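Local structure of hemolysin activator protein CdiB (Acinetobacter baumannii ACICU, 6WIL) at residues A[181-194]-A[204-216]. The protein probably secretes a partner toxin across the outer membrane, as a two-partner secretion transporter of the Omp85 superfamily in contact-dependent growth inhibition. Residues are numbered along the deposited sequence; the frame is centred on the assembly and turned at random.
Sequences LKRVYAVDMQITPA and YSDLILKLQALQK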
# COMPACT_ATOMS: atom_id res chain seq x y z
N LEU A 181 -9.91 -11.04 -5.09
CA LEU A 181 -11.34 -11.07 -5.37
C LEU A 181 -12.08 -9.96 -4.65
O LEU A 181 -13.14 -9.52 -5.11
CB LEU A 181 -11.94 -12.43 -4.98
CG LEU A 181 -11.47 -13.66 -5.75
CD1 LEU A 181 -12.33 -14.88 -5.41
CD2 LEU A 181 -11.48 -13.40 -7.24
N LYS A 182 -11.54 -9.48 -3.53
CA LYS A 182 -12.21 -8.42 -2.78
C LYS A 182 -12.06 -7.06 -3.45
O LYS A 182 -12.67 -6.09 -2.97
CB LYS A 182 -11.68 -8.36 -1.35
CG LYS A 182 -12.30 -9.40 -0.44
CD LYS A 182 -11.47 -9.59 0.82
CE LYS A 182 -11.34 -8.30 1.62
NZ LYS A 182 -12.60 -7.92 2.31
N ARG A 183 -11.28 -6.95 -4.52
CA ARG A 183 -11.27 -5.70 -5.28
C ARG A 183 -12.59 -5.48 -6.00
O ARG A 183 -13.02 -4.33 -6.15
CB ARG A 183 -10.11 -5.71 -6.28
CG ARG A 183 -8.75 -5.66 -5.63
CD ARG A 183 -7.65 -5.67 -6.66
NE ARG A 183 -6.33 -5.81 -6.04
CZ ARG A 183 -5.18 -5.65 -6.68
NH1 ARG A 183 -5.18 -5.32 -7.97
NH2 ARG A 183 -4.04 -5.81 -6.04
N VAL A 184 -13.26 -6.55 -6.43
CA VAL A 184 -14.49 -6.43 -7.20
C VAL A 184 -15.67 -7.13 -6.56
O VAL A 184 -16.81 -6.90 -6.99
CB VAL A 184 -14.29 -6.95 -8.65
CG1 VAL A 184 -13.11 -6.25 -9.31
CG2 VAL A 184 -14.09 -8.45 -8.65
N TYR A 185 -15.46 -7.97 -5.54
CA TYR A 185 -16.54 -8.66 -4.86
C TYR A 185 -16.51 -8.40 -3.37
O TYR A 185 -15.45 -8.12 -2.79
CB TYR A 185 -16.48 -10.18 -5.06
CG TYR A 185 -16.60 -10.67 -6.48
CD1 TYR A 185 -17.82 -10.63 -7.15
CD2 TYR A 185 -15.50 -11.21 -7.14
CE1 TYR A 185 -17.93 -11.09 -8.45
CE2 TYR A 185 -15.60 -11.66 -8.43
CZ TYR A 185 -16.81 -11.61 -9.09
OH TYR A 185 -16.89 -12.07 -10.37
N ALA A 186 -17.68 -8.51 -2.75
CA ALA A 186 -17.76 -8.85 -1.33
C ALA A 186 -17.64 -10.36 -1.23
O ALA A 186 -18.43 -11.09 -1.84
CB ALA A 186 -19.07 -8.35 -0.73
N VAL A 187 -16.65 -10.85 -0.48
CA VAL A 187 -16.27 -12.25 -0.51
C VAL A 187 -16.51 -12.89 0.85
O VAL A 187 -16.23 -12.28 1.89
CB VAL A 187 -14.79 -12.42 -0.94
CG1 VAL A 187 -14.40 -13.89 -0.94
CG2 VAL A 187 -14.56 -11.81 -2.30
N ASP A 188 -17.04 -14.11 0.84
CA ASP A 188 -17.09 -14.97 2.01
C ASP A 188 -16.39 -16.27 1.64
O ASP A 188 -16.74 -16.92 0.65
CB ASP A 188 -18.54 -15.23 2.44
CG ASP A 188 -18.64 -15.87 3.82
OD1 ASP A 188 -18.18 -17.02 4.00
OD2 ASP A 188 -19.17 -15.21 4.74
N MSE A 189 -15.38 -16.64 2.42
CA MSE A 189 -14.57 -17.81 2.12
C MSE A 189 -14.61 -18.79 3.29
O MSE A 189 -14.38 -18.42 4.44
CB MSE A 189 -13.12 -17.39 1.81
CG MSE A 189 -12.24 -18.48 1.18
SE MSE A 189 -10.38 -17.94 0.81
CE MSE A 189 -10.61 -17.11 -0.95
N GLN A 190 -14.93 -20.05 2.99
CA GLN A 190 -14.98 -21.12 3.98
C GLN A 190 -14.26 -22.35 3.44
O GLN A 190 -14.28 -22.62 2.24
CB GLN A 190 -16.42 -21.48 4.36
CG GLN A 190 -17.05 -20.54 5.36
CD GLN A 190 -18.56 -20.69 5.43
OE1 GLN A 190 -19.19 -21.21 4.51
NE2 GLN A 190 -19.15 -20.24 6.53
N ILE A 191 -13.62 -23.07 4.35
CA ILE A 191 -12.97 -24.35 4.05
C ILE A 191 -13.80 -25.45 4.69
O ILE A 191 -14.15 -25.38 5.87
CB ILE A 191 -11.52 -24.38 4.57
CG1 ILE A 191 -10.60 -23.57 3.66
CG2 ILE A 191 -11.04 -25.82 4.71
CD1 ILE A 191 -10.21 -24.29 2.39
N THR A 192 -14.13 -26.47 3.90
CA THR A 192 -14.88 -27.63 4.35
C THR A 192 -14.23 -28.89 3.82
O THR A 192 -13.59 -28.87 2.76
CB THR A 192 -16.35 -27.58 3.89
OG1 THR A 192 -16.41 -27.57 2.46
CG2 THR A 192 -17.06 -26.35 4.45
N PRO A 193 -14.38 -30.01 4.53
CA PRO A 193 -13.87 -31.29 4.00
C PRO A 193 -14.65 -31.72 2.77
O PRO A 193 -15.86 -31.49 2.66
CB PRO A 193 -14.09 -32.26 5.16
CG PRO A 193 -14.23 -31.40 6.38
CD PRO A 193 -14.88 -30.14 5.91
N ALA A 194 -13.94 -32.34 1.83
CA ALA A 194 -14.56 -32.83 0.60
C ALA A 194 -15.28 -34.14 0.86
O ALA A 194 -14.79 -35.02 1.57
CB ALA A 194 -13.50 -33.01 -0.49
N TYR A 204 -8.75 -34.16 1.26
CA TYR A 204 -9.15 -33.08 0.37
C TYR A 204 -10.11 -32.11 1.04
O TYR A 204 -10.82 -32.45 1.99
CB TYR A 204 -9.77 -33.63 -0.91
CG TYR A 204 -8.76 -34.28 -1.82
CD1 TYR A 204 -8.40 -35.60 -1.65
CD2 TYR A 204 -8.16 -33.56 -2.84
CE1 TYR A 204 -7.48 -36.20 -2.48
CE2 TYR A 204 -7.23 -34.15 -3.68
CZ TYR A 204 -6.90 -35.47 -3.49
OH TYR A 204 -5.97 -36.07 -4.31
N SER A 205 -10.14 -30.90 0.50
CA SER A 205 -10.93 -29.81 1.03
C SER A 205 -11.70 -29.15 -0.11
O SER A 205 -11.28 -29.18 -1.27
CB SER A 205 -10.05 -28.76 1.74
OG SER A 205 -9.41 -29.26 2.93
N ASP A 206 -12.82 -28.52 0.24
CA ASP A 206 -13.60 -27.74 -0.71
C ASP A 206 -13.59 -26.29 -0.26
O ASP A 206 -13.81 -25.99 0.92
CB ASP A 206 -15.04 -28.26 -0.82
CG ASP A 206 -15.14 -29.44 -1.75
OD1 ASP A 206 -14.25 -29.59 -2.62
OD2 ASP A 206 -16.11 -30.22 -1.62
N LEU A 207 -13.31 -25.39 -1.21
CA LEU A 207 -13.26 -23.96 -0.98
C LEU A 207 -14.62 -23.37 -1.34
O LEU A 207 -14.94 -23.21 -2.52
CB LEU A 207 -12.14 -23.32 -1.79
CG LEU A 207 -11.86 -21.86 -1.47
CD1 LEU A 207 -11.44 -21.73 -0.02
CD2 LEU A 207 -10.80 -21.28 -2.39
N ILE A 208 -15.41 -23.05 -0.33
CA ILE A 208 -16.76 -22.52 -0.52
C ILE A 208 -16.68 -21.00 -0.57
O ILE A 208 -16.32 -20.35 0.42
CB ILE A 208 -17.70 -22.99 0.61
CG1 ILE A 208 -17.57 -24.50 0.82
CG2 ILE A 208 -19.14 -22.60 0.29
CD1 ILE A 208 -17.78 -25.30 -0.45
N LEU A 209 -17.04 -20.43 -1.72
CA LEU A 209 -17.00 -18.99 -1.94
C LEU A 209 -18.40 -18.45 -2.15
O LEU A 209 -19.15 -18.95 -2.99
CB LEU A 209 -16.13 -18.65 -3.16
CG LEU A 209 -14.61 -18.79 -2.99
CD1 LEU A 209 -13.91 -18.61 -4.33
CD2 LEU A 209 -14.11 -17.78 -1.99
N LYS A 210 -18.76 -17.42 -1.38
CA LYS A 210 -19.99 -16.66 -1.58
C LYS A 210 -19.61 -15.25 -2.01
O LYS A 210 -18.99 -14.50 -1.24
CB LYS A 210 -20.84 -16.64 -0.31
CG LYS A 210 -21.76 -17.84 -0.15
CD LYS A 210 -22.76 -17.63 0.98
CE LYS A 210 -22.20 -18.07 2.32
NZ LYS A 210 -22.10 -19.55 2.40
N LEU A 211 -19.98 -14.88 -3.24
CA LEU A 211 -19.57 -13.62 -3.84
C LEU A 211 -20.78 -12.74 -4.12
O LEU A 211 -21.86 -13.22 -4.48
CB LEU A 211 -18.81 -13.86 -5.15
CG LEU A 211 -17.59 -14.79 -5.11
CD1 LEU A 211 -17.01 -14.98 -6.50
CD2 LEU A 211 -16.52 -14.27 -4.15
N GLN A 212 -20.59 -11.43 -3.95
CA GLN A 212 -21.60 -10.43 -4.27
C GLN A 212 -20.88 -9.26 -4.93
O GLN A 212 -20.05 -8.61 -4.30
CB GLN A 212 -22.34 -9.97 -3.01
CG GLN A 212 -23.05 -8.63 -3.15
CD GLN A 212 -23.66 -8.17 -1.85
OE1 GLN A 212 -24.57 -8.81 -1.32
NE2 GLN A 212 -23.15 -7.07 -1.31
N ALA A 213 -21.21 -9.01 -6.20
CA ALA A 213 -20.50 -7.99 -6.96
C ALA A 213 -20.66 -6.62 -6.33
O ALA A 213 -21.74 -6.27 -5.83
CB ALA A 213 -21.00 -7.97 -8.40
N LEU A 214 -19.58 -5.85 -6.32
CA LEU A 214 -19.62 -4.48 -5.84
C LEU A 214 -20.19 -3.56 -6.92
O LEU A 214 -20.19 -3.89 -8.11
CB LEU A 214 -18.22 -4.01 -5.44
CG LEU A 214 -17.49 -4.83 -4.37
CD1 LEU A 214 -16.05 -4.37 -4.22
CD2 LEU A 214 -18.23 -4.75 -3.04
N GLN A 215 -20.67 -2.40 -6.48
CA GLN A 215 -21.25 -1.42 -7.40
C GLN A 215 -20.31 -1.15 -8.57
O GLN A 215 -19.13 -0.82 -8.38
CB GLN A 215 -21.55 -0.12 -6.65
CG GLN A 215 -22.14 0.99 -7.50
CD GLN A 215 -22.47 2.22 -6.68
OE1 GLN A 215 -22.83 2.12 -5.51
NE2 GLN A 215 -22.34 3.39 -7.29
N LYS A 216 -20.83 -1.32 -9.79
CA LYS A 216 -19.98 -1.32 -10.98
C LYS A 216 -19.40 0.06 -11.25
O LYS A 216 -18.23 0.17 -11.66
CB LYS A 216 -20.77 -1.81 -12.19
CG LYS A 216 -21.37 -3.20 -12.03
CD LYS A 216 -21.11 -4.07 -13.25
CE LYS A 216 -19.67 -4.57 -13.28
NZ LYS A 216 -19.40 -5.57 -12.21
O HOH W 1 -18.66 -19.45 1.96
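Leu211 sets CD1 over the face of the Tyr185 ring, 4.1 Å from the ring centroid and 9° off its normal, a CH-pi contact. Its other methyl, CD2, lies 3.6 Å from Val187 CG2, and the two side chains run side by side. Selenomethionine Met189 has CG anti to its backbone N (chi1 -167°) and then bends at chi3. This turns its CE to Leu209 CD2 at 3.7 Å, while its CG meets Leu207 CD1 at 3.6 Å. Ile191 crosses Leu207 obliquely, CD1 to CD1 at 3.7 Å. Val187, Met189, Ile191, Leu207, Leu209 and Leu211 make the apolar face of an antiparallel hairpin, and the Tyr185 ring lies against Leu211 at its end.

The other face is more polar. A water lies 3.1 Å from Gln190 OE1 and 2.9 Å from Ile208 O. It accepts a weak bond from Lys210 NZ, which also bonds Gln148. Thr192 OG1 gives a weak bond to Asp206 O. Paired backbone bonds join Ala186 to Gln212, Asp188 to Lys210, Gln190 to Ile208 and Thr192 to Asp206.

The hairpin belongs to the POTRA domain next to the barrel. Met189 packs on Leu174 and Leu178 of helix 171-181. Strand 204-213 pairs in parallel with strand 132-149 and leads into barrel strand 217-228.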